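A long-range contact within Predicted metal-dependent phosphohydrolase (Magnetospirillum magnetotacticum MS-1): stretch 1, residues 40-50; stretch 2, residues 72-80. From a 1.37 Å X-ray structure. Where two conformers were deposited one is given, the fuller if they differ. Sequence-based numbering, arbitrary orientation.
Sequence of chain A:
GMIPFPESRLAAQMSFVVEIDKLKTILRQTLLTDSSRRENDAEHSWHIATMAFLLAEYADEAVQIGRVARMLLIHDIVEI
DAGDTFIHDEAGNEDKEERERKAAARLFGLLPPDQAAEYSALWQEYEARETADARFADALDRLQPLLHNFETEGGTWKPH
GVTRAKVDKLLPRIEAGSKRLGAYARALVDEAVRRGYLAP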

# COMPACT_ATOMS: atom_id res chain seq x y z
N ASN A 40 7.82 7.88 0.09
CA ASN A 40 7.37 7.77 -1.26
C ASN A 40 5.85 7.58 -1.36
O ASN A 40 5.18 7.24 -0.38
CB ASN A 40 8.19 6.75 -2.08
CG ASN A 40 7.84 5.31 -1.78
OD1 ASN A 40 6.67 4.88 -1.95
ND2 ASN A 40 8.85 4.51 -1.42
N ASP A 41 5.28 7.78 -2.55
CA ASP A 41 3.84 7.72 -2.70
C ASP A 41 3.28 6.33 -2.44
O ASP A 41 2.15 6.21 -1.96
CB ASP A 41 3.41 8.16 -4.11
CG ASP A 41 3.26 9.63 -4.27
OD1 ASP A 41 3.52 10.41 -3.34
OD2 ASP A 41 2.83 10.00 -5.40
N ALA A 42 3.99 5.28 -2.84
CA ALA A 42 3.47 3.90 -2.65
C ALA A 42 3.41 3.59 -1.17
O ALA A 42 2.39 3.09 -0.68
CB ALA A 42 4.35 2.88 -3.40
N GLU A 43 4.47 3.87 -0.42
CA GLU A 43 4.45 3.54 1.02
C GLU A 43 3.49 4.47 1.77
O GLU A 43 2.88 4.04 2.73
CB GLU A 43 5.79 3.51 1.60
CG GLU A 43 6.41 4.78 1.62
CD GLU A 43 8.01 4.74 1.85
OE1 GLU A 43 8.69 3.69 1.98
OE2 GLU A 43 8.52 5.81 1.85
N HIS A 44 3.26 5.69 1.26
CA HIS A 44 2.24 6.58 1.83
C HIS A 44 0.85 5.98 1.66
O HIS A 44 0.09 5.92 2.64
CB HIS A 44 2.30 7.97 1.16
CG HIS A 44 1.28 8.93 1.66
ND1 HIS A 44 1.44 9.61 2.86
CD2 HIS A 44 0.05 9.27 1.19
CE1 HIS A 44 0.38 10.39 3.05
NE2 HIS A 44 -0.49 10.16 2.09
N SER A 45 0.54 5.50 0.45
CA SER A 45 -0.76 4.91 0.20
C SER A 45 -0.92 3.61 1.03
O SER A 45 -2.02 3.35 1.53
CB SER A 45 -0.99 4.66 -1.28
OG SER A 45 -1.30 5.90 -1.93
N TRP A 46 0.13 2.78 1.16
CA TRP A 46 0.06 1.65 2.09
C TRP A 46 -0.39 2.12 3.46
O TRP A 46 -1.28 1.53 4.08
CB TRP A 46 1.45 0.97 2.22
CG TRP A 46 1.47 0.02 3.39
CD1 TRP A 46 0.95 -1.22 3.41
CD2 TRP A 46 2.01 0.28 4.68
NE1 TRP A 46 1.07 -1.76 4.64
CE2 TRP A 46 1.74 -0.86 5.45
CE3 TRP A 46 2.68 1.35 5.25
CZ2 TRP A 46 2.08 -0.96 6.79
CZ3 TRP A 46 3.07 1.24 6.59
CH2 TRP A 46 2.76 0.09 7.34
N HIS A 47 0.24 3.15 3.97
CA HIS A 47 0.02 3.58 5.33
C HIS A 47 -1.38 4.08 5.55
O HIS A 47 -2.05 3.68 6.51
CB HIS A 47 1.03 4.66 5.66
CG HIS A 47 1.35 4.80 7.12
ND1 HIS A 47 2.29 5.70 7.56
CD2 HIS A 47 0.86 4.19 8.23
CE1 HIS A 47 2.40 5.60 8.88
NE2 HIS A 47 1.56 4.68 9.32
N ILE A 48 -1.88 4.89 4.63
CA ILE A 48 -3.23 5.45 4.81
C ILE A 48 -4.31 4.40 4.59
O ILE A 48 -5.33 4.42 5.24
CB ILE A 48 -3.59 6.61 3.83
CG1 ILE A 48 -2.45 7.60 3.56
CG2 ILE A 48 -4.81 7.38 4.36
CD1 ILE A 48 -1.72 8.08 4.83
N ALA A 49 -4.10 3.49 3.63
CA ALA A 49 -5.08 2.41 3.46
C ALA A 49 -5.15 1.51 4.68
O ALA A 49 -6.24 1.08 5.08
CB ALA A 49 -4.76 1.58 2.19
N THR A 50 -4.01 1.24 5.32
CA THR A 50 -4.01 0.47 6.54
C THR A 50 -4.75 1.24 7.66
O THR A 50 -5.56 0.67 8.40
CB THR A 50 -2.56 0.14 6.95
OG1 THR A 50 -1.91 -0.55 5.88
CG2 THR A 50 -2.50 -0.73 8.19
N LEU A 72 -7.87 4.84 -1.66
CA LEU A 72 -6.57 5.29 -1.19
C LEU A 72 -5.43 4.59 -1.89
O LEU A 72 -4.39 5.20 -2.17
CB LEU A 72 -6.46 5.12 0.33
CG LEU A 72 -7.32 6.13 1.14
CD1 LEU A 72 -7.39 5.66 2.60
CD2 LEU A 72 -6.76 7.50 1.00
N LEU A 73 -5.55 3.31 -2.14
CA LEU A 73 -4.48 2.57 -2.83
C LEU A 73 -4.23 3.18 -4.22
O LEU A 73 -3.10 3.18 -4.70
CB LEU A 73 -4.79 1.11 -2.97
CG LEU A 73 -4.83 0.35 -1.63
CD1 LEU A 73 -5.37 -1.07 -1.85
CD2 LEU A 73 -3.40 0.26 -1.00
N ILE A 74 -5.26 3.72 -4.87
CA ILE A 74 -5.08 4.22 -6.24
C ILE A 74 -4.97 5.74 -6.35
O ILE A 74 -4.73 6.26 -7.44
CB ILE A 74 -6.14 3.65 -7.23
CG1 ILE A 74 -7.57 4.07 -6.89
CG2 ILE A 74 -6.03 2.14 -7.24
CD1 ILE A 74 -7.99 5.48 -7.37
N HIS A 75 -5.19 6.47 -5.25
CA HIS A 75 -5.38 7.92 -5.31
C HIS A 75 -4.20 8.72 -5.84
O HIS A 75 -4.43 9.81 -6.33
CB HIS A 75 -5.84 8.51 -3.93
CG HIS A 75 -4.70 8.84 -3.01
ND1 HIS A 75 -4.00 7.89 -2.28
CD2 HIS A 75 -4.11 10.04 -2.74
CE1 HIS A 75 -3.03 8.49 -1.60
NE2 HIS A 75 -3.09 9.80 -1.84
N ASP A 76 -2.99 8.18 -5.71
CA ASP A 76 -1.80 8.84 -6.20
C ASP A 76 -1.19 8.23 -7.45
O ASP A 76 -0.15 8.68 -7.92
CB ASP A 76 -0.72 8.94 -5.11
CG ASP A 76 -0.84 10.21 -4.28
OD1 ASP A 76 -1.51 11.17 -4.73
OD2 ASP A 76 -0.19 10.22 -3.22
N ILE A 77 -1.85 7.28 -8.07
CA ILE A 77 -1.30 6.71 -9.31
C ILE A 77 -1.00 7.77 -10.37
O ILE A 77 0.04 7.67 -11.06
CB ILE A 77 -2.17 5.55 -9.82
CG1 ILE A 77 -1.94 4.30 -8.90
CG2 ILE A 77 -1.91 5.28 -11.33
CD1 ILE A 77 -2.93 3.16 -9.13
N VAL A 78 -1.85 8.79 -10.47
CA VAL A 78 -1.55 9.85 -11.42
C VAL A 78 -0.20 10.53 -11.22
O VAL A 78 0.39 11.07 -12.19
CB VAL A 78 -2.65 10.96 -11.45
CG1 VAL A 78 -3.96 10.37 -12.07
CG2 VAL A 78 -2.85 11.62 -10.06
N GLU A 79 0.33 10.51 -10.00
CA GLU A 79 1.63 11.13 -9.72
C GLU A 79 2.81 10.45 -10.42
O GLU A 79 3.88 11.04 -10.51
CB GLU A 79 1.86 11.30 -8.20
CG GLU A 79 0.72 12.14 -7.54
CD GLU A 79 1.08 12.79 -6.22
OE1 GLU A 79 2.07 12.41 -5.60
OE2 GLU A 79 0.34 13.73 -5.84
N ILE A 80 2.65 9.21 -10.88
CA ILE A 80 3.68 8.56 -11.71
C ILE A 80 4.12 9.49 -12.81
O ILE A 80 5.31 9.56 -13.10
CB ILE A 80 3.22 7.19 -12.24
CG1 ILE A 80 3.12 6.17 -11.11
CG2 ILE A 80 4.11 6.70 -13.37
CD1 ILE A 80 2.31 4.97 -11.45
O HOH W 1 0.17 8.07 -1.72
O HOH W 2 1.52 12.08 -2.42
O HOH W 3 -1.94 5.79 -4.61

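Stretch 1 is helical from Asp41 onward. Asn40 caps its start: OD1 of Asn40 accepts from N of Glu43 at 2.9 Å. Stretch 2 begins as the end of another helix, passes through two type I turns, Ile74 to Ile77 and Asp76 to Glu79, and is helical again at Glu79. The backbones are nearest at Ser45 and Leu73, with CA atoms 5.3 Å apart. The small Ser45 and Ala49 side chains both point toward stretch 2.

One end of the contact is apolar. CG2 of Ile48 lies 3.6 Å from CD1 of Leu72, and CB of Ala49 lies 3.7 Å from CD2 of Leu73.

The middle is bridged by water. Ser45 OG donates to water 1 (2.6 Å), which donates to Asp41 O and Asp76 OD2. Water 3 donates to Ser45 OG (2.8 Å) and Leu73 O and accepts from Asp76 N. His75 folds back within its own stretch: its ND1 donates to Leu72 O at 2.7 Å. Its CE1 meets CD2 of His44 edge to edge at 4.2 Å.

The other end is acidic. OD2 of Asp41 and OE1 of Glu79 are 2.5 Å apart, so one acid group probably holds a proton. Water 2 lies within hydrogen-bonding distance of Asp41 OD1 (2.8 Å) and Asp76 OD2 (2.7 Å).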